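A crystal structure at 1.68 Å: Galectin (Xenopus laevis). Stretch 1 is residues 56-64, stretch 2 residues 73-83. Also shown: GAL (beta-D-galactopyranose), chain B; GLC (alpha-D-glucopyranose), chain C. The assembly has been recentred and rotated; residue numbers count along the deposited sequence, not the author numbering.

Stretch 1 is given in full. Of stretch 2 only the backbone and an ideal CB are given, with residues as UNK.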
# COMPACT_ATOMS: atom_id res chain seq x y z
N GLY A 56 5.37 26.03 14.35
CA GLY A 56 4.88 27.42 14.17
C GLY A 56 3.98 27.73 12.96
O GLY A 56 3.57 28.91 12.73
N ASP A 57 3.63 26.67 12.21
CA ASP A 57 2.81 26.79 11.01
C ASP A 57 1.38 26.35 11.37
O ASP A 57 1.24 25.32 12.07
CB ASP A 57 3.35 25.93 9.87
CG ASP A 57 4.68 26.39 9.41
OD1 ASP A 57 4.89 27.61 9.26
OD2 ASP A 57 5.55 25.52 9.28
N THR A 58 0.38 27.18 11.02
CA THR A 58 -1.05 26.94 11.21
C THR A 58 -1.75 26.89 9.87
O THR A 58 -1.76 27.88 9.10
CB THR A 58 -1.71 28.05 12.08
OG1 THR A 58 -1.16 27.97 13.41
CG2 THR A 58 -3.29 27.84 12.13
N ASN A 59 -2.35 25.73 9.55
CA ASN A 59 -3.02 25.54 8.27
C ASN A 59 -2.20 25.90 7.05
O ASN A 59 -2.68 26.63 6.16
CB ASN A 59 -4.42 26.22 8.27
CG ASN A 59 -5.33 25.70 9.40
OD1 ASN A 59 -5.03 24.73 10.09
ND2 ASN A 59 -6.45 26.37 9.59
N LYS A 60 -0.96 25.34 7.01
CA LYS A 60 -0.13 25.50 5.82
C LYS A 60 0.26 24.10 5.40
O LYS A 60 0.41 23.24 6.23
CB LYS A 60 1.17 26.25 6.11
CG LYS A 60 0.98 27.63 6.79
CD LYS A 60 0.46 28.61 5.78
CE LYS A 60 0.27 30.00 6.42
NZ LYS A 60 -1.08 30.03 7.03
N ILE A 61 0.53 23.91 4.13
CA ILE A 61 1.19 22.73 3.68
C ILE A 61 2.70 23.07 3.47
O ILE A 61 3.04 23.95 2.63
CB ILE A 61 0.64 22.22 2.36
CG1 ILE A 61 -0.87 21.94 2.46
CG2 ILE A 61 1.39 20.96 1.98
CD1 ILE A 61 -1.46 21.51 1.16
N ILE A 62 3.56 22.33 4.16
CA ILE A 62 5.01 22.52 3.92
C ILE A 62 5.40 21.35 3.05
O ILE A 62 5.03 20.22 3.37
CB ILE A 62 5.75 22.45 5.23
CG1 ILE A 62 5.63 23.77 5.98
CG2 ILE A 62 7.25 22.18 5.00
CD1 ILE A 62 4.27 24.44 6.02
N CYS A 63 6.05 21.58 1.91
CA CYS A 63 6.65 20.48 1.13
C CYS A 63 8.17 20.65 1.11
O CYS A 63 8.72 21.77 1.15
CB CYS A 63 6.15 20.51 -0.29
SG CYS A 63 4.36 20.10 -0.38
N ASN A 64 8.86 19.54 1.04
CA ASN A 64 10.29 19.57 0.86
C ASN A 64 10.76 18.28 0.22
O ASN A 64 10.01 17.35 0.05
CB ASN A 64 10.97 19.71 2.24
CG ASN A 64 12.34 20.41 2.14
OD1 ASN A 64 12.95 20.46 1.13
ND2 ASN A 64 12.86 20.83 3.25
N UNK A 73 15.21 22.71 0.16
CA UNK A 73 14.52 23.99 0.38
C UNK A 73 12.99 23.80 0.54
O UNK A 73 12.36 23.26 -0.38
CB UNK A 73 14.81 24.94 -0.78
N UNK A 74 12.39 24.29 1.66
CA UNK A 74 10.95 24.12 1.81
C UNK A 74 10.15 24.95 0.82
O UNK A 74 10.55 26.07 0.49
CB UNK A 74 10.53 24.48 3.24
N UNK A 75 9.01 24.40 0.42
CA UNK A 75 7.98 25.10 -0.35
C UNK A 75 6.71 25.18 0.55
O UNK A 75 6.25 24.18 1.10
CB UNK A 75 7.69 24.38 -1.67
N UNK A 76 6.23 26.40 0.77
CA UNK A 76 5.07 26.62 1.62
C UNK A 76 3.81 26.97 0.77
O UNK A 76 3.82 27.89 -0.07
CB UNK A 76 5.37 27.74 2.62
N UNK A 77 2.73 26.20 0.97
CA UNK A 77 1.45 26.49 0.32
C UNK A 77 0.38 26.91 1.34
O UNK A 77 0.24 26.24 2.30
CB UNK A 77 0.97 25.27 -0.46
N UNK A 78 -0.33 28.03 1.11
CA UNK A 78 -1.49 28.46 1.87
C UNK A 78 -2.76 27.60 1.57
O UNK A 78 -3.66 27.55 2.35
CB UNK A 78 -1.77 29.93 1.56
N UNK A 79 -2.81 26.86 0.48
CA UNK A 79 -4.01 26.03 0.28
C UNK A 79 -4.09 25.00 1.39
O UNK A 79 -3.07 24.44 1.78
CB UNK A 79 -3.99 25.34 -1.09
N UNK A 80 -5.30 24.74 1.89
CA UNK A 80 -5.45 23.83 3.02
C UNK A 80 -6.87 23.31 3.17
O UNK A 80 -7.60 23.73 4.07
CB UNK A 80 -5.02 24.53 4.31
N UNK A 81 -7.25 22.38 2.33
CA UNK A 81 -8.60 21.79 2.41
C UNK A 81 -8.73 20.65 3.40
O UNK A 81 -9.46 19.68 3.13
CB UNK A 81 -9.02 21.28 1.03
N UNK A 82 -7.99 20.67 4.49
CA UNK A 82 -8.00 19.54 5.40
C UNK A 82 -8.73 19.89 6.69
O UNK A 82 -8.81 21.04 7.04
CB UNK A 82 -6.57 19.09 5.70
N UNK A 83 -9.38 18.89 7.31
CA UNK A 83 -9.95 18.98 8.65
C UNK A 83 -9.49 17.81 9.49
O UNK A 83 -9.36 16.68 9.02
CB UNK A 83 -11.48 19.03 8.59
C1 GAL B . 11.00 20.31 9.75
C2 GAL B . 10.28 19.12 10.37
C3 GAL B . 10.40 17.84 9.55
C4 GAL B . 10.06 18.16 8.09
C5 GAL B . 10.88 19.38 7.63
C6 GAL B . 10.63 19.82 6.20
O2 GAL B . 10.83 18.84 11.65
O3 GAL B . 9.60 16.83 10.14
O4 GAL B . 8.66 18.45 7.96
O5 GAL B . 10.62 20.55 8.41
O6 GAL B . 11.41 20.94 5.80
C1 GLC C . 12.55 25.24 10.30
C2 GLC C . 11.13 25.08 9.80
C3 GLC C . 10.50 23.73 9.96
C4 GLC C . 11.51 22.57 10.08
C5 GLC C . 12.64 22.85 11.06
C6 GLC C . 13.78 21.90 10.90
O1 GLC C . 12.83 26.50 10.85
O2 GLC C . 10.22 26.11 10.12
O3 GLC C . 9.59 23.61 8.85
O4 GLC C . 10.75 21.51 10.55
O5 GLC C . 13.20 24.12 10.88
O6 GLC C . 14.72 22.27 11.90

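Position 73 lies beside the end of stretch 1. Its CA-to-CB bond points away, and many residues would suit. It is Thr73, with no close side-chain contact to stretch 1.

Position 74 points sideways. Its ideal CB is 4.3 Å from Asn64 ND2, and the O6 of GAL and O3 of GLC lie further along the same side. A polar chain long enough to reach the sugars would suit: Glu or Gln. It is Glu74. GAL O6 donates to Glu74 OE2 at 2.6 Å, and GLC O3 to the same OE2 at a very short 2.5 Å. Asn64 ND2 donates to GAL O6 at 2.9 Å, so both stretches hold one hydroxyl.

Position 75 pairs with Cys63, and its CB shares a sheet face with Cys63. Many strand formers would fit. It is Gln75, whose end leads away; its NE2 donates to OE2 of residue 77 at 2.7 Å. Cys63 N to Gln75 O and Gln75 N to Cys63 O are both 2.7 Å and nearly straight.

Position 76 pairs with Ile62 on the other face. The Asp57 carboxylate lies beyond Ile62 CD1. A long cationic chain, Arg or Lys, would suit. It is Arg76. Its CG packs 3.6 Å from Ile62 CD1, and Ile62 CG1 lies over one guanidinium face. At the edge, Arg76 NE reaches Asp57 OD1 at 3.3 Å and Arg76 NH2 reaches Asp57 OD2 at 3.1 Å, a two-point salt bridge. Arg76 NH1 also bridges Glu74 OE1 at 2.4 Å, and Arg76 NH2 makes a weak bond to GLC O2 at 3.2 Å.

Position 77 pairs with Ile61, on its face. Ile61 offers an aliphatic flank; a beta-branched residue, or a longer chain whose end turns off, such as Glu, Gln or Lys, would suit. It is Glu77, whose carboxylate leads away. Glu77 N to Ile61 O is 2.8 Å.

Position 78 points away, near the Lys60 chain. Small polar residues would do. It is Asn78.

Position 79 also points away. A modest apolar residue would suit: Val79 places CG1 3.9 Å from Ile61 CD1.

Position 80 points toward stretch 1, its ideal CB 3.6 Å from Asn59 O. A flat ring, Phe, Tyr or Trp, could cover the backbone there. It is Phe80: Asn59 CA sits 3.5 Å from the centroid of the Phe80 ring, over its face.

Position 81 points away. Its phi of -85° would admit proline among many others; it is Pro81.

Position 82 points toward stretch 1 from a distance. A large apolar chain could reach Ile61. It is Phe82, whose ring edge, at CE2, meets Ile61 CD1 at 3.6 Å.

At position 83 stretch 1 sets no limit; it is Gln83.

Stretch 2 (73-83) TEQRENVFPFQ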
# COMPACT_ATOMS: atom_id res chain seq x y z
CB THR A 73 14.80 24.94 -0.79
OG1 THR A 73 16.23 25.15 -0.84
CG2 THR A 73 14.12 26.32 -0.61
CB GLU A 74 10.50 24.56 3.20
CG GLU A 74 10.86 23.62 4.31
CD GLU A 74 10.42 24.09 5.71
OE1 GLU A 74 9.86 25.18 5.89
OE2 GLU A 74 10.60 23.32 6.62
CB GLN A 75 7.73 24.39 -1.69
CG GLN A 75 6.83 25.17 -2.62
CD GLN A 75 6.63 24.46 -3.94
OE1 GLN A 75 7.59 24.25 -4.70
NE2 GLN A 75 5.40 24.07 -4.22
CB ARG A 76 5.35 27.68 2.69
CG ARG A 76 5.60 27.13 4.10
CD ARG A 76 5.98 28.20 5.16
NE ARG A 76 6.48 27.56 6.41
CZ ARG A 76 7.71 27.03 6.55
NH1 ARG A 76 8.60 27.14 5.55
NH2 ARG A 76 8.08 26.44 7.72
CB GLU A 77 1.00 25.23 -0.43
CG GLU A 77 2.01 24.69 -1.41
CD GLU A 77 2.16 25.52 -2.66
OE1 GLU A 77 1.20 26.21 -3.09
OE2 GLU A 77 3.26 25.46 -3.27
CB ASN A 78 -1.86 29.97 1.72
CG ASN A 78 -0.78 30.90 2.23
OD1 ASN A 78 0.18 30.46 2.86
ND2 ASN A 78 -0.93 32.20 1.98
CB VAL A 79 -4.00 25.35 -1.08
CG1 VAL A 79 -2.93 24.31 -1.16
CG2 VAL A 79 -5.34 24.67 -1.34
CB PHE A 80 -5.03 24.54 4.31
CG PHE A 80 -4.63 23.62 5.43
CD1 PHE A 80 -3.34 23.12 5.49
CD2 PHE A 80 -5.48 23.28 6.48
CE1 PHE A 80 -2.94 22.28 6.52
CE2 PHE A 80 -5.11 22.39 7.48
CZ PHE A 80 -3.80 21.88 7.51
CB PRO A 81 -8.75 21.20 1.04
CG PRO A 81 -7.38 20.75 0.72
CD PRO A 81 -6.48 21.83 1.21
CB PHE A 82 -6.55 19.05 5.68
CG PHE A 82 -5.72 18.84 4.44
CD1 PHE A 82 -5.85 17.68 3.72
CD2 PHE A 82 -4.75 19.78 4.05
CE1 PHE A 82 -5.12 17.50 2.58
CE2 PHE A 82 -3.98 19.58 2.94
CZ PHE A 82 -4.17 18.44 2.22
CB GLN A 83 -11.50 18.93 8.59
CG GLN A 83 -12.07 19.49 7.30
CD GLN A 83 -13.59 19.68 7.29
OE1 GLN A 83 -14.35 18.84 7.79
NE2 GLN A 83 -14.03 20.78 6.69
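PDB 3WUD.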